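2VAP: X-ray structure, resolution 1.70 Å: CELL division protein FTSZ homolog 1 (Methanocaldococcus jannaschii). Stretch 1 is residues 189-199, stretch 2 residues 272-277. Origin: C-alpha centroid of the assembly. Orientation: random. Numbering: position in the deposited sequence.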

# COMPACT_ATOMS: atom_id res chain seq x y z
N VAL A 189 6.10 2.69 3.71
CA VAL A 189 7.35 1.99 3.42
C VAL A 189 7.44 0.66 4.18
O VAL A 189 7.23 0.60 5.39
CB VAL A 189 8.60 2.90 3.68
CG1 VAL A 189 8.69 3.33 5.14
CG2 VAL A 189 9.88 2.21 3.22
N ILE A 190 7.73 -0.41 3.43
CA ILE A 190 7.89 -1.75 4.00
C ILE A 190 9.34 -2.20 3.82
O ILE A 190 9.77 -2.46 2.69
CB ILE A 190 6.92 -2.77 3.34
CG1 ILE A 190 5.47 -2.30 3.47
CG2 ILE A 190 7.11 -4.16 3.94
CD1 ILE A 190 4.52 -2.94 2.46
N PRO A 191 10.10 -2.29 4.92
CA PRO A 191 11.48 -2.77 4.79
C PRO A 191 11.53 -4.29 4.70
O PRO A 191 11.27 -4.98 5.69
CB PRO A 191 12.15 -2.25 6.06
CG PRO A 191 11.05 -2.04 7.05
CD PRO A 191 9.74 -1.98 6.31
N ASN A 192 11.84 -4.81 3.51
CA ASN A 192 11.91 -6.26 3.28
C ASN A 192 12.85 -6.98 4.25
O ASN A 192 12.61 -8.13 4.61
CB ASN A 192 12.30 -6.59 1.84
CG ASN A 192 11.14 -6.47 0.86
OD1 ASN A 192 11.34 -6.46 -0.36
ND2 ASN A 192 9.92 -6.39 1.38
N GLU A 193 13.92 -6.31 4.66
CA GLU A 193 14.89 -6.90 5.59
C GLU A 193 14.23 -7.40 6.88
O GLU A 193 14.64 -8.43 7.43
CB GLU A 193 16.02 -5.90 5.90
CG GLU A 193 17.15 -6.46 6.78
CD GLU A 193 17.94 -7.61 6.13
OE1 GLU A 193 17.78 -7.86 4.92
OE2 GLU A 193 18.73 -8.25 6.85
N LYS A 194 13.21 -6.68 7.35
CA LYS A 194 12.50 -7.05 8.57
C LYS A 194 11.65 -8.32 8.42
O LYS A 194 11.23 -8.92 9.42
CB LYS A 194 11.65 -5.89 9.10
CG LYS A 194 12.43 -4.61 9.43
CD LYS A 194 13.56 -4.84 10.44
CE LYS A 194 13.05 -4.91 11.87
NZ LYS A 194 14.15 -4.83 12.86
N LEU A 195 11.40 -8.74 7.18
CA LEU A 195 10.70 -10.01 6.92
C LEU A 195 11.52 -11.20 7.42
O LEU A 195 10.97 -12.24 7.76
CB LEU A 195 10.39 -10.17 5.43
CG LEU A 195 9.45 -9.17 4.78
CD1 LEU A 195 9.48 -9.32 3.27
CD2 LEU A 195 8.03 -9.32 5.30
N PHE A 196 12.84 -11.02 7.48
CA PHE A 196 13.74 -12.06 7.98
C PHE A 196 13.67 -12.23 9.50
O PHE A 196 14.27 -13.15 10.05
CB PHE A 196 15.18 -11.79 7.53
CG PHE A 196 15.48 -12.24 6.12
CD1 PHE A 196 14.99 -13.45 5.63
CD2 PHE A 196 16.27 -11.46 5.28
CE1 PHE A 196 15.27 -13.87 4.33
CE2 PHE A 196 16.56 -11.87 3.98
CZ PHE A 196 16.05 -13.08 3.51
N GLU A 197 12.94 -11.35 10.18
CA GLU A 197 12.62 -11.54 11.59
C GLU A 197 11.38 -12.41 11.74
O GLU A 197 11.20 -13.09 12.75
CB GLU A 197 12.44 -10.20 12.31
CG GLU A 197 13.74 -9.44 12.55
CD GLU A 197 13.59 -8.22 13.45
OE1 GLU A 197 12.51 -8.05 14.07
OE2 GLU A 197 14.55 -7.44 13.55
N ILE A 198 10.52 -12.37 10.72
CA ILE A 198 9.32 -13.21 10.67
C ILE A 198 9.66 -14.61 10.16
O ILE A 198 9.24 -15.61 10.74
CB ILE A 198 8.20 -12.57 9.81
CG1 ILE A 198 7.88 -11.15 10.29
CG2 ILE A 198 6.93 -13.43 9.82
CD1 ILE A 198 7.07 -10.31 9.32
N VAL A 199 10.43 -14.67 9.08
CA VAL A 199 10.88 -15.94 8.51
C VAL A 199 12.42 -16.01 8.38
O VAL A 199 12.97 -15.88 7.29
CB VAL A 199 10.19 -16.26 7.14
CG1 VAL A 199 8.76 -16.73 7.37
CG2 VAL A 199 10.22 -15.06 6.19
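Stretch 2 272-277: SPLLDV

Stretch 2 meets stretch 1 as a tight turn laid against the end of a strand and the helical winding that follows it. Stretch 1 leaves its strand at Pro191 and winds through helical backbone angles from Asn192 to Ile198. Bonds from Lys194 N to Pro191 O (3.1 Å), Leu195 N to Asn192 O (2.9 Å) and Glu197 N to Lys194 O (3.1 Å) hold the winding together. Stretch 2 has no regular helix or strand; its first four residues form a type I beta turn, closed by Leu275 N to Ser272 O at 3.1 Å. Inside that turn, Leu274 N also reaches Ser272 OG at 3.3 Å, so the serine side chain, in its t rotamer, braces the bend from within. The backbones come nearest at Lys194 and Pro273, whose CA atoms are 5.6 Å apart. From there stretch 2 runs back toward the strand end: Pro273 lies near Lys194, Glu197 and Ile198, whereas Asp276 lies by Pro191 and Lys194.

Apolar packing centres on Leu274, which has the largest covered area in the contact. Its CA-to-CB bond points sideways, yet its m,t rotamer brings the end of the side chain nearer to stretch 1. CD2 of Leu274 lies 3.9 Å from Ile190 CG2 and 3.8 Å from Leu195 CD2, so a single methyl touches both the strand and the winding beyond it. Leu195 points away at its CA-to-CB bond, and its end, too, comes nearer. Ile198 adds a looser contact, CD1 to Leu274 CG at 4.4 Å, and packs more closely on the neighbouring proline, CG1 to Pro273 CG at 3.8 Å. At the strand end, ring meets side chain where Pro191 CG lies 4.1 Å from Asp276 CB. The rule is economical: one leucine, presented by a compact turn, gathers apolar side chains from two kinds of backbone.

The charged residues work around this packing. Lys194 points toward stretch 2, and its CB sits 4.1 Å from Pro273 CB. Farther out, its CE passes 3.3 Å from Pro273 O, a close contact made by carbon rather than by the amine. The amine itself pairs within its own stretch, Lys194 NZ to Glu197 OE2 at 2.7 Å, a hydrogen-bonded salt bridge. Across the contact it makes only a long salt bridge, NZ to Asp276 OD2 at 3.9 Å; that carboxylate oxygen is also hydrogen-bonded elsewhere in the structure. Glu197 leans on the turn as well, with OE1 3.4 Å from Pro273 CB. The lysine thus serves as both apolar cover and charge link.

No direct hydrogen bond joins the two stretches. Their polar backbone link is a water that donates to Val189 O and to Leu274 O, each at 2.8 Å. Two carbonyl oxygens, both acceptors, cannot hydrogen-bond to each other, and a water that donates to each satisfies both. For a designer, the lesson is that side-chain packing, one long ion pair and a single bridging water can join a turn to a strand end and the winding after it without direct backbone pairing.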

# COMPACT_ATOMS: atom_id res chain seq x y z
N SER A 272 4.85 -6.06 15.40
CA SER A 272 5.35 -6.51 14.10
C SER A 272 6.73 -5.91 13.78
O SER A 272 6.95 -4.72 13.99
CB SER A 272 4.37 -6.16 12.98
OG SER A 272 4.88 -6.53 11.71
N PRO A 273 7.66 -6.75 13.27
CA PRO A 273 8.97 -6.28 12.83
C PRO A 273 8.88 -5.23 11.72
O PRO A 273 9.79 -4.41 11.58
CB PRO A 273 9.64 -7.55 12.29
CG PRO A 273 8.95 -8.66 13.00
CD PRO A 273 7.53 -8.21 13.12
N LEU A 274 7.79 -5.25 10.96
CA LEU A 274 7.57 -4.30 9.87
C LEU A 274 7.33 -2.87 10.36
O LEU A 274 7.55 -1.91 9.62
CB LEU A 274 6.43 -4.76 8.96
CG LEU A 274 6.62 -6.10 8.23
CD1 LEU A 274 5.33 -6.52 7.54
CD2 LEU A 274 7.78 -6.06 7.24
N LEU A 275 6.88 -2.73 11.60
CA LEU A 275 6.79 -1.42 12.25
C LEU A 275 8.17 -1.03 12.78
O LEU A 275 8.41 -0.99 13.99
CB LEU A 275 5.75 -1.42 13.38
CG LEU A 275 4.27 -1.29 13.02
CD1 LEU A 275 3.41 -1.45 14.27
CD2 LEU A 275 3.96 0.04 12.33
N ASP A 276 9.08 -0.73 11.85
CA ASP A 276 10.48 -0.45 12.16
C ASP A 276 10.67 1.01 12.58
O ASP A 276 11.42 1.76 11.95
CB ASP A 276 11.36 -0.80 10.95
CG ASP A 276 12.84 -0.95 11.32
OD1 ASP A 276 13.67 -0.99 10.38
OD2 ASP A 276 13.17 -1.02 12.52
N VAL A 277 9.98 1.39 13.65
CA VAL A 277 9.98 2.76 14.17
C VAL A 277 9.43 2.77 15.60
O VAL A 277 8.69 1.86 16.00
CB VAL A 277 9.15 3.72 13.26
CG1 VAL A 277 7.66 3.37 13.28
CG2 VAL A 277 9.37 5.18 13.64
O HOH W 1 6.26 -1.22 7.28